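Local coordinates for KLTH0A00704p (Lachancea thermotolerans, PDB 4J2G), which is the autophagy protein Atg13, represented here by its HORMA domain, which probably mediates recruitment of PI 3-kinase, at residues Leu160-Leu174 / Ile247-Ile259. The protein carries 1 engineered substitution. Numbering follows the deposited sequence.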
ATOM      1  N   LEU A 160     -18.109 -14.690 -11.497  1.00 87.44           N
ATOM      2  CA  LEU A 160     -16.861 -14.004 -11.194  1.00 73.17           C
ATOM      3  C   LEU A 160     -17.084 -12.513 -11.086  1.00 76.53           C
ATOM      4  O   LEU A 160     -16.324 -11.813 -10.435  1.00 79.65           O
ATOM      5  CB  LEU A 160     -15.828 -14.257 -12.255  1.00 59.69           C
ATOM      6  CG  LEU A 160     -14.599 -13.364 -12.182  1.00 64.92           C
ATOM      7  CD1 LEU A 160     -13.676 -13.787 -11.048  1.00 58.84           C
ATOM      8  CD2 LEU A 160     -13.885 -13.398 -13.516  1.00 57.54           C
ATOM      9  N   TYR A 161     -18.125 -12.026 -11.734  1.00 69.76           N
ATOM     10  CA  TYR A 161     -18.427 -10.634 -11.664  1.00 72.74           C
ATOM     11  C   TYR A 161     -18.880 -10.312 -10.252  1.00 80.79           C
ATOM     12  O   TYR A 161     -18.537  -9.267  -9.711  1.00 86.57           O
ATOM     13  CB  TYR A 161     -19.528 -10.261 -12.641  1.00 74.06           C
ATOM     14  CG  TYR A 161     -19.865  -8.813 -12.514  1.00 65.99           C
ATOM     15  CD1 TYR A 161     -18.950  -7.845 -12.930  1.00 76.11           C
ATOM     16  CD2 TYR A 161     -21.056  -8.402 -11.933  1.00 69.46           C
ATOM     17  CE1 TYR A 161     -19.212  -6.501 -12.788  1.00 73.10           C
ATOM     18  CE2 TYR A 161     -21.338  -7.051 -11.801  1.00 74.00           C
ATOM     19  CZ  TYR A 161     -20.403  -6.117 -12.229  1.00 72.36           C
ATOM     20  OH  TYR A 161     -20.650  -4.777 -12.119  1.00 96.36           O
ATOM     21  N   ARG A 162     -19.635 -11.220  -9.655  1.00 70.52           N
ATOM     22  CA  ARG A 162     -20.215 -10.967  -8.367  1.00 78.67           C
ATOM     23  C   ARG A 162     -19.130 -11.089  -7.288  1.00 70.69           C
ATOM     24  O   ARG A 162     -19.114 -10.306  -6.353  1.00 83.21           O
ATOM     25  CB  ARG A 162     -21.393 -11.915  -8.122  1.00 76.21           C
ATOM     26  CG  ARG A 162     -22.280 -11.509  -6.965  1.00 84.90           C
ATOM     27  CD  ARG A 162     -23.014 -12.719  -6.433  1.00 96.45           C
ATOM     28  NE  ARG A 162     -22.094 -13.734  -5.922  1.00102.77           N
ATOM     29  CZ  ARG A 162     -22.065 -14.171  -4.662  1.00107.57           C
ATOM     30  NH1 ARG A 162     -22.914 -13.688  -3.752  1.00 93.89           N
ATOM     31  NH2 ARG A 162     -21.182 -15.101  -4.314  1.00100.37           N
ATOM     32  N   GLN A 163     -18.244 -12.076  -7.430  1.00 66.02           N
ATOM     33  CA  GLN A 163     -17.072 -12.227  -6.578  1.00 71.61           C
ATOM     34  C   GLN A 163     -16.196 -10.958  -6.564  1.00 71.22           C
ATOM     35  O   GLN A 163     -15.539 -10.691  -5.576  1.00 68.24           O
ATOM     36  CB  GLN A 163     -16.173 -13.380  -7.039  1.00 75.39           C
ATOM     37  CG  GLN A 163     -16.821 -14.748  -7.166  1.00101.79           C
ATOM     38  CD  GLN A 163     -17.216 -15.322  -5.835  1.00115.29           C
ATOM     39  OE1 GLN A 163     -16.383 -15.460  -4.939  1.00118.73           O
ATOM     40  NE2 GLN A 163     -18.497 -15.660  -5.690  1.00133.58           N
ATOM     41  N   LEU A 164     -16.178 -10.195  -7.651  1.00 62.33           N
ATOM     42  CA  LEU A 164     -15.317  -9.042  -7.704  1.00 61.83           C
ATOM     43  C   LEU A 164     -15.998  -7.804  -7.143  1.00 63.82           C
ATOM     44  O   LEU A 164     -15.328  -6.930  -6.650  1.00 57.04           O
ATOM     45  CB  LEU A 164     -14.718  -8.821  -9.095  1.00 53.80           C
ATOM     46  CG  LEU A 164     -13.807  -9.970  -9.540  1.00 51.64           C
ATOM     47  CD1 LEU A 164     -13.648  -9.894 -11.045  1.00 50.88           C
ATOM     48  CD2 LEU A 164     -12.433  -9.984  -8.865  1.00 54.75           C
ATOM     49  N   VAL A 165     -17.324  -7.787  -7.121  1.00 62.45           N
ATOM     50  CA  VAL A 165     -18.074  -6.677  -6.580  1.00 61.50           C
ATOM     51  C   VAL A 165     -17.926  -6.765  -5.071  1.00 64.89           C
ATOM     52  O   VAL A 165     -17.742  -5.756  -4.379  1.00 56.25           O
ATOM     53  CB  VAL A 165     -19.568  -6.763  -7.011  1.00 68.43           C
ATOM     54  CG1 VAL A 165     -20.454  -5.924  -6.126  1.00 61.72           C
ATOM     55  CG2 VAL A 165     -19.754  -6.299  -8.452  1.00 59.02           C
ATOM     56  N   LEU A 166     -18.033  -7.989  -4.569  1.00 67.57           N
ATOM     57  CA  LEU A 166     -17.882  -8.267  -3.143  1.00 66.40           C
ATOM     58  C   LEU A 166     -16.458  -7.946  -2.675  1.00 69.57           C
ATOM     59  O   LEU A 166     -16.262  -7.310  -1.658  1.00 67.51           O
ATOM     60  CB  LEU A 166     -18.155  -9.734  -2.878  1.00 71.65           C
ATOM     61  CG  LEU A 166     -19.484 -10.244  -2.295  1.00 79.24           C
ATOM     62  CD1 LEU A 166     -20.650  -9.282  -2.447  1.00 63.03           C
ATOM     63  CD2 LEU A 166     -19.769 -11.610  -2.901  1.00 68.50           C
ATOM     64  N   LEU A 167     -15.469  -8.400  -3.432  1.00 59.70           N
ATOM     65  CA  LEU A 167     -14.102  -8.094  -3.143  1.00 58.72           C
ATOM     66  C   LEU A 167     -13.832  -6.585  -3.148  1.00 63.42           C
ATOM     67  O   LEU A 167     -13.079  -6.073  -2.282  1.00 51.24           O
ATOM     68  CB  LEU A 167     -13.201  -8.774  -4.131  1.00 59.52           C
ATOM     69  CG  LEU A 167     -11.735  -8.521  -3.857  1.00 59.34           C
ATOM     70  CD1 LEU A 167     -11.368  -9.347  -2.672  1.00 62.30           C
ATOM     71  CD2 LEU A 167     -10.920  -8.964  -5.037  1.00 60.43           C
ATOM     72  N   PHE A 168     -14.470  -5.868  -4.065  1.00 54.53           N
ATOM     73  CA  PHE A 168     -14.197  -4.457  -4.172  1.00 60.01           C
ATOM     74  C   PHE A 168     -14.692  -3.664  -2.941  1.00 57.64           C
ATOM     75  O   PHE A 168     -14.016  -2.732  -2.485  1.00 51.62           O
ATOM     76  CB  PHE A 168     -14.768  -3.898  -5.457  1.00 59.01           C
ATOM     77  CG  PHE A 168     -14.394  -2.460  -5.708  1.00 57.71           C
ATOM     78  CD1 PHE A 168     -13.091  -2.124  -6.152  1.00 56.74           C
ATOM     79  CD2 PHE A 168     -15.322  -1.435  -5.513  1.00 62.05           C
ATOM     80  CE1 PHE A 168     -12.733  -0.805  -6.405  1.00 54.47           C
ATOM     81  CE2 PHE A 168     -14.965  -0.102  -5.762  1.00 65.47           C
ATOM     82  CZ  PHE A 168     -13.678   0.203  -6.202  1.00 66.01           C
ATOM     83  N   ARG A 169     -15.850  -4.044  -2.405  1.00 58.21           N
ATOM     84  CA  ARG A 169     -16.504  -3.279  -1.322  1.00 64.37           C
ATOM     85  C   ARG A 169     -15.768  -3.578  -0.045  1.00 53.05           C
ATOM     86  O   ARG A 169     -15.668  -2.768   0.872  1.00 60.21           O
ATOM     87  CB  ARG A 169     -17.996  -3.631  -1.168  1.00 62.72           C
ATOM     88  CG  ARG A 169     -18.853  -3.306  -2.399  1.00 80.17           C
ATOM     89  CD  ARG A 169     -20.368  -3.358  -2.153  1.00 89.86           C
ATOM     90  NE  ARG A 169     -20.933  -4.717  -2.071  1.00105.78           N
ATOM     91  CZ  ARG A 169     -21.913  -5.223  -2.845  1.00110.54           C
ATOM     92  NH1 ARG A 169     -22.489  -4.508  -3.810  1.00104.08           N
ATOM     93  NH2 ARG A 169     -22.334  -6.471  -2.650  1.00100.63           N
ATOM     94  N   TYR A 170     -15.272  -4.797   0.009  1.00 45.89           N
ATOM     95  CA  TYR A 170     -14.576  -5.213   1.146  1.00 43.22           C
ATOM     96  C   TYR A 170     -13.238  -4.337   1.222  1.00 45.36           C
ATOM     97  O   TYR A 170     -12.900  -3.767   2.238  1.00 46.87           O
ATOM     98  CB  TYR A 170     -14.259  -6.690   1.043  1.00 40.71           C
ATOM     99  CG  TYR A 170     -13.381  -7.042   2.205  1.00 48.34           C
ATOM    100  CD1 TYR A 170     -13.898  -7.087   3.487  1.00 51.60           C
ATOM    101  CD2 TYR A 170     -11.993  -7.144   2.055  1.00 54.44           C
ATOM    102  CE1 TYR A 170     -13.071  -7.325   4.583  1.00 50.22           C
ATOM    103  CE2 TYR A 170     -11.155  -7.384   3.148  1.00 49.36           C
ATOM    104  CZ  TYR A 170     -11.709  -7.480   4.407  1.00 59.44           C
ATOM    105  OH  TYR A 170     -10.907  -7.765   5.507  1.00 65.26           O
ATOM    106  N   LEU A 171     -12.591  -4.204   0.084  1.00 43.93           N
ATOM    107  CA  LEU A 171     -11.369  -3.480  -0.076  1.00 51.15           C
ATOM    108  C   LEU A 171     -11.636  -1.998   0.216  1.00 57.43           C
ATOM    109  O   LEU A 171     -10.790  -1.368   0.823  1.00 47.13           O
ATOM    110  CB  LEU A 171     -10.805  -3.740  -1.467  1.00 44.29           C
ATOM    111  CG  LEU A 171      -9.602  -2.935  -1.945  1.00 58.03           C
ATOM    112  CD1 LEU A 171      -8.353  -3.398  -1.156  1.00 49.60           C
ATOM    113  CD2 LEU A 171      -9.477  -3.277  -3.431  1.00 56.08           C
ATOM    114  N   GLU A 172     -12.821  -1.481  -0.119  1.00 40.97           N
ATOM    115  CA  GLU A 172     -13.114  -0.102   0.185  1.00 51.58           C
ATOM    116  C   GLU A 172     -13.154   0.081   1.688  1.00 56.25           C
ATOM    117  O   GLU A 172     -12.642   1.075   2.244  1.00 48.84           O
ATOM    118  CB  GLU A 172     -14.462   0.313  -0.329  1.00 49.89           C
ATOM    119  CG  GLU A 172     -14.454   0.703  -1.769  1.00 62.04           C
ATOM    120  CD  GLU A 172     -15.860   0.912  -2.288  1.00 80.00           C
ATOM    121  OE1 GLU A 172     -16.158   2.060  -2.696  1.00 86.94           O
ATOM    122  OE2 GLU A 172     -16.664  -0.060  -2.274  1.00 72.33           O
ATOM    123  N   THR A 173     -13.704  -0.907   2.358  1.00 42.01           N
ATOM    124  CA  THR A 173     -13.760  -0.800   3.789  1.00 45.29           C
ATOM    125  C   THR A 173     -12.396  -1.009   4.407  1.00 48.08           C
ATOM    126  O   THR A 173     -12.066  -0.349   5.384  1.00 51.69           O
ATOM    127  CB  THR A 173     -14.714  -1.821   4.350  1.00 47.26           C
ATOM    128  OG1 THR A 173     -15.954  -1.675   3.632  1.00 63.67           O
ATOM    129  CG2 THR A 173     -14.941  -1.543   5.789  1.00 55.60           C
ATOM    130  N   LEU A 174     -11.611  -1.932   3.870  1.00 41.33           N
ATOM    131  CA  LEU A 174     -10.367  -2.194   4.514  1.00 48.45           C
ATOM    132  C   LEU A 174      -9.480  -0.957   4.389  1.00 44.63           C
ATOM    133  O   LEU A 174      -8.830  -0.600   5.338  1.00 50.99           O
ATOM    134  CB  LEU A 174      -9.697  -3.411   3.933  1.00 46.38           C
ATOM    135  CG  LEU A 174      -8.285  -3.816   4.258  1.00 55.16           C
ATOM    136  CD1 LEU A 174      -7.948  -4.947   3.351  1.00 55.14           C
ATOM    137  CD2 LEU A 174      -7.339  -2.723   3.812  1.00 76.19           C
ATOM    138  N   ILE A 247      -6.746 -10.688   1.743  1.00 48.42           N
ATOM    139  CA  ILE A 247      -8.112 -10.972   1.377  1.00 56.97           C
ATOM    140  C   ILE A 247      -8.160 -12.446   0.956  1.00 61.41           C
ATOM    141  O   ILE A 247      -7.143 -13.018   0.520  1.00 65.45           O
ATOM    142  CB  ILE A 247      -8.567  -9.934   0.336  1.00 53.84           C
ATOM    143  CG1 ILE A 247      -8.045  -8.556   0.822  1.00 63.06           C
ATOM    144  CG2 ILE A 247     -10.065  -9.856   0.269  1.00 54.57           C
ATOM    145  CD1 ILE A 247      -8.798  -7.317   0.350  1.00 58.95           C
ATOM    146  N   THR A 248      -9.305 -13.083   1.202  1.00 59.94           N
ATOM    147  CA  THR A 248      -9.558 -14.463   0.761  1.00 62.30           C
ATOM    148  C   THR A 248      -9.362 -14.466  -0.731  1.00 57.85           C
ATOM    149  O   THR A 248      -9.836 -13.556  -1.412  1.00 61.64           O
ATOM    150  CB  THR A 248     -11.020 -14.877   1.025  1.00 69.45           C
ATOM    151  OG1 THR A 248     -11.398 -14.478   2.356  1.00 70.11           O
ATOM    152  CG2 THR A 248     -11.202 -16.395   0.829  1.00 62.93           C
ATOM    153  N   PRO A 249      -8.625 -15.447  -1.254  1.00 57.41           N
ATOM    154  CA  PRO A 249      -8.391 -15.309  -2.669  1.00 55.46           C
ATOM    155  C   PRO A 249      -9.636 -15.583  -3.481  1.00 67.76           C
ATOM    156  O   PRO A 249     -10.570 -16.270  -3.022  1.00 60.04           O
ATOM    157  CB  PRO A 249      -7.294 -16.329  -2.931  1.00 62.51           C
ATOM    158  CG  PRO A 249      -6.573 -16.434  -1.609  1.00 57.00           C
ATOM    159  CD  PRO A 249      -7.737 -16.459  -0.658  1.00 59.15           C
ATOM    160  N   ILE A 250      -9.697 -14.980  -4.650  1.00 68.44           N
ATOM    161  CA  ILE A 250     -10.756 -15.323  -5.553  1.00 79.22           C
ATOM    162  C   ILE A 250     -10.255 -16.437  -6.462  1.00 74.68           C
ATOM    163  O   ILE A 250      -9.203 -16.316  -7.114  1.00 64.51           O
ATOM    164  CB  ILE A 250     -11.309 -14.103  -6.276  1.00 74.11           C
ATOM    165  CG1 ILE A 250     -12.017 -13.244  -5.234  1.00 74.46           C
ATOM    166  CG2 ILE A 250     -12.279 -14.534  -7.358  1.00 70.12           C
ATOM    167  CD1 ILE A 250     -12.768 -12.065  -5.795  1.00 79.34           C
ATOM    168  N   ARG A 251     -10.986 -17.550  -6.403  1.00 76.20           N
ATOM    169  CA  ARG A 251     -10.674 -18.733  -7.187  1.00 85.31           C
ATOM    170  C   ARG A 251     -11.141 -18.514  -8.614  1.00 77.62           C
ATOM    171  O   ARG A 251     -12.314 -18.200  -8.839  1.00 86.61           O
ATOM    172  CB  ARG A 251     -11.332 -19.973  -6.580  1.00 89.93           C
ATOM    173  CG  ARG A 251     -10.395 -20.844  -5.746  1.00 96.22           C
ATOM    174  CD  ARG A 251     -10.059 -20.257  -4.380  1.00 95.32           C
ATOM    175  NE  ARG A 251      -8.628 -20.427  -4.077  1.00102.64           N
ATOM    176  CZ  ARG A 251      -8.095 -20.380  -2.857  1.00 99.55           C
ATOM    177  NH1 ARG A 251      -8.883 -20.167  -1.794  1.00 97.82           N
ATOM    178  NH2 ARG A 251      -6.773 -20.545  -2.698  1.00 94.59           N
ATOM    179  N   THR A 252     -10.199 -18.622  -9.553  1.00 61.30           N
ATOM    180  CA  THR A 252     -10.484 -18.558 -10.983  1.00 72.18           C
ATOM    181  C   THR A 252      -9.671 -19.571 -11.835  1.00 81.21           C
ATOM    182  O   THR A 252      -8.570 -20.022 -11.446  1.00 71.44           O
ATOM    183  CB  THR A 252     -10.246 -17.140 -11.512  1.00 76.28           C
ATOM    184  OG1 THR A 252     -11.277 -16.822 -12.439  1.00 96.22           O
ATOM    185  CG2 THR A 252      -8.885 -17.018 -12.196  1.00 63.83           C
ATOM    186  N   LYS A 253     -10.214 -19.910 -13.005  1.00 83.21           N
ATOM    187  CA  LYS A 253      -9.583 -20.893 -13.882  1.00 84.43           C
ATOM    188  C   LYS A 253      -8.146 -20.541 -14.267  1.00 80.30           C
ATOM    189  O   LYS A 253      -7.291 -21.421 -14.421  1.00 80.48           O
ATOM    190  CB  LYS A 253     -10.435 -21.136 -15.121  1.00 98.02           C
ATOM    191  CG  LYS A 253     -10.717 -19.924 -15.993  1.00105.16           C
ATOM    192  CD  LYS A 253     -11.711 -20.300 -17.090  1.00109.52           C
ATOM    193  CE  LYS A 253     -13.020 -20.829 -16.502  1.00111.29           C
ATOM    194  NZ  LYS A 253     -13.685 -21.830 -17.388  1.00112.72           N
ATOM    195  N   PHE A 254      -7.883 -19.255 -14.410  1.00 74.31           N
ATOM    196  CA  PHE A 254      -6.522 -18.780 -14.674  1.00 83.15           C
ATOM    197  C   PHE A 254      -5.641 -18.706 -13.435  1.00 74.43           C
ATOM    198  O   PHE A 254      -4.472 -18.373 -13.540  1.00 72.81           O
ATOM    199  CB  PHE A 254      -6.560 -17.416 -15.329  1.00 77.29           C
ATOM    200  CG  PHE A 254      -7.638 -17.281 -16.351  1.00 91.32           C
ATOM    201  CD1 PHE A 254      -7.540 -17.939 -17.584  1.00 92.10           C
ATOM    202  CD2 PHE A 254      -8.759 -16.515 -16.090  1.00 91.54           C
ATOM    203  CE1 PHE A 254      -8.533 -17.812 -18.542  1.00 83.05           C
ATOM    204  CE2 PHE A 254      -9.753 -16.386 -17.046  1.00103.16           C
ATOM    205  CZ  PHE A 254      -9.638 -17.032 -18.274  1.00 92.58           C
ATOM    206  N   GLY A 255      -6.199 -19.032 -12.274  1.00 78.05           N
ATOM    207  CA  GLY A 255      -5.450 -18.936 -11.018  1.00 73.66           C
ATOM    208  C   GLY A 255      -6.219 -18.225  -9.911  1.00 77.94           C
ATOM    209  O   GLY A 255      -7.456 -18.049  -9.974  1.00 69.18           O
ATOM    210  N   SER A 256      -5.500 -17.826  -8.871  1.00 66.73           N
ATOM    211  CA  SER A 256      -6.169 -17.145  -7.774  1.00 63.19           C
ATOM    212  C   SER A 256      -5.892 -15.648  -7.761  1.00 55.67           C
ATOM    213  O   SER A 256      -4.741 -15.179  -7.975  1.00 48.73           O
ATOM    214  CB  SER A 256      -5.793 -17.779  -6.460  1.00 67.09           C
ATOM    215  OG  SER A 256      -6.388 -19.044  -6.392  1.00 81.35           O
ATOM    216  N   LEU A 257      -6.944 -14.877  -7.555  1.00 54.77           N
ATOM    217  CA  LEU A 257      -6.705 -13.441  -7.376  1.00 60.24           C
ATOM    218  C   LEU A 257      -6.389 -13.160  -5.895  1.00 60.90           C
ATOM    219  O   LEU A 257      -7.217 -13.395  -5.042  1.00 56.20           O
ATOM    220  CB  LEU A 257      -7.881 -12.646  -7.907  1.00 63.49           C
ATOM    221  CG  LEU A 257      -7.704 -11.225  -8.490  1.00 76.98           C
ATOM    222  CD1 LEU A 257      -9.095 -10.616  -8.547  1.00 81.48           C
ATOM    223  CD2 LEU A 257      -6.791 -10.252  -7.742  1.00 72.96           C
ATOM    224  N   ARG A 258      -5.169 -12.712  -5.597  1.00 47.91           N
ATOM    225  CA  ARG A 258      -4.719 -12.532  -4.190  1.00 48.26           C
ATOM    226  C   ARG A 258      -4.349 -11.051  -3.972  1.00 52.39           C
ATOM    227  O   ARG A 258      -3.519 -10.498  -4.724  1.00 50.08           O
ATOM    228  CB  ARG A 258      -3.443 -13.359  -3.899  1.00 56.01           C
ATOM    229  CG  ARG A 258      -3.599 -14.874  -3.983  1.00 61.65           C
ATOM    230  CD  ARG A 258      -2.334 -15.634  -3.641  1.00 61.62           C
ATOM    231  NE  ARG A 258      -2.426 -17.092  -3.873  1.00 82.54           N
ATOM    232  CZ  ARG A 258      -3.123 -17.998  -3.158  1.00 78.05           C
ATOM    233  NH1 ARG A 258      -3.865 -17.672  -2.095  1.00 74.45           N
ATOM    234  NH2 ARG A 258      -3.057 -19.280  -3.506  1.00 85.29           N
ATOM    235  N   ILE A 259      -4.979 -10.429  -2.970  1.00 54.91           N
ATOM    236  CA  ILE A 259      -4.652  -9.075  -2.485  1.00 53.68           C
ATOM    237  C   ILE A 259      -4.147  -9.150  -1.061  1.00 48.60           C
ATOM    238  O   ILE A 259      -4.786  -9.728  -0.202  1.00 50.21           O
ATOM    239  CB  ILE A 259      -5.898  -8.155  -2.451  1.00 47.59           C
ATOM    240  CG1 ILE A 259      -6.421  -8.032  -3.879  1.00 53.27           C
ATOM    241  CG2 ILE A 259      -5.498  -6.729  -1.906  1.00 43.75           C
ATOM    242  CD1 ILE A 259      -7.842  -7.555  -3.988  1.00 57.36           C
TER
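Leu257 N donates to Ile250 O over 2.7 Å, and Ile250 N returns the bond to Leu257 O, making these two residues a hydrogen-bonded antiparallel pair that offers both side chains to helix residues 160-174. The hairpin is closed by a type I turn from Thr252 to Gly255. No hydrogen bond joins it to the helix, a clear instance of a helix held on a sheet largely by apolar packing.

Ile250 touches the helix with both of its branches. With CG1 set beside its own backbone N (chi1 -68°), it carries CD1 up to the helix backbone, 3.1 Å from Gln163 O, a carbonyl that already accepts the helical bond from Leu167 N. The same methyl meets Leu164 CD2 and Leu167 CD2, while the other branch, CG2, faces Leu160 CD1. Leu164 crosses Leu257 at about a right angle, and its CD2 presses on Leu257 CD1 at 3.4 Å, tighter than usual van der Waals contact.

CD1 of Leu167 comes within 3.3 Å of Ile247 CG2, likewise a close approach, whereas its CD2 sits among Ile250, Leu257 and Ile259, meeting Ile259 CD1 tip to tip at 3.5 Å. Farther along the helix, Ile247 CD1 lies in the plane of the Tyr170 ring, touching its edge at CD2 (3.6 Å) rather than either face, and also reaches Leu174 CD1 at 3.9 Å.

The helix runs nearly antiparallel to strand segment 250-252 (158°) and almost parallel to 255-259 (7°). It packs against 242-252, the outermost strand on one side of the five-stranded antiparallel sheet of the HORMA fold, and against its neighbour 255-264. Helix 18-39 packs beside it through Phe29 against Leu167, and Trp132 of neighbouring strand 126-136 receives Leu171 and Leu174.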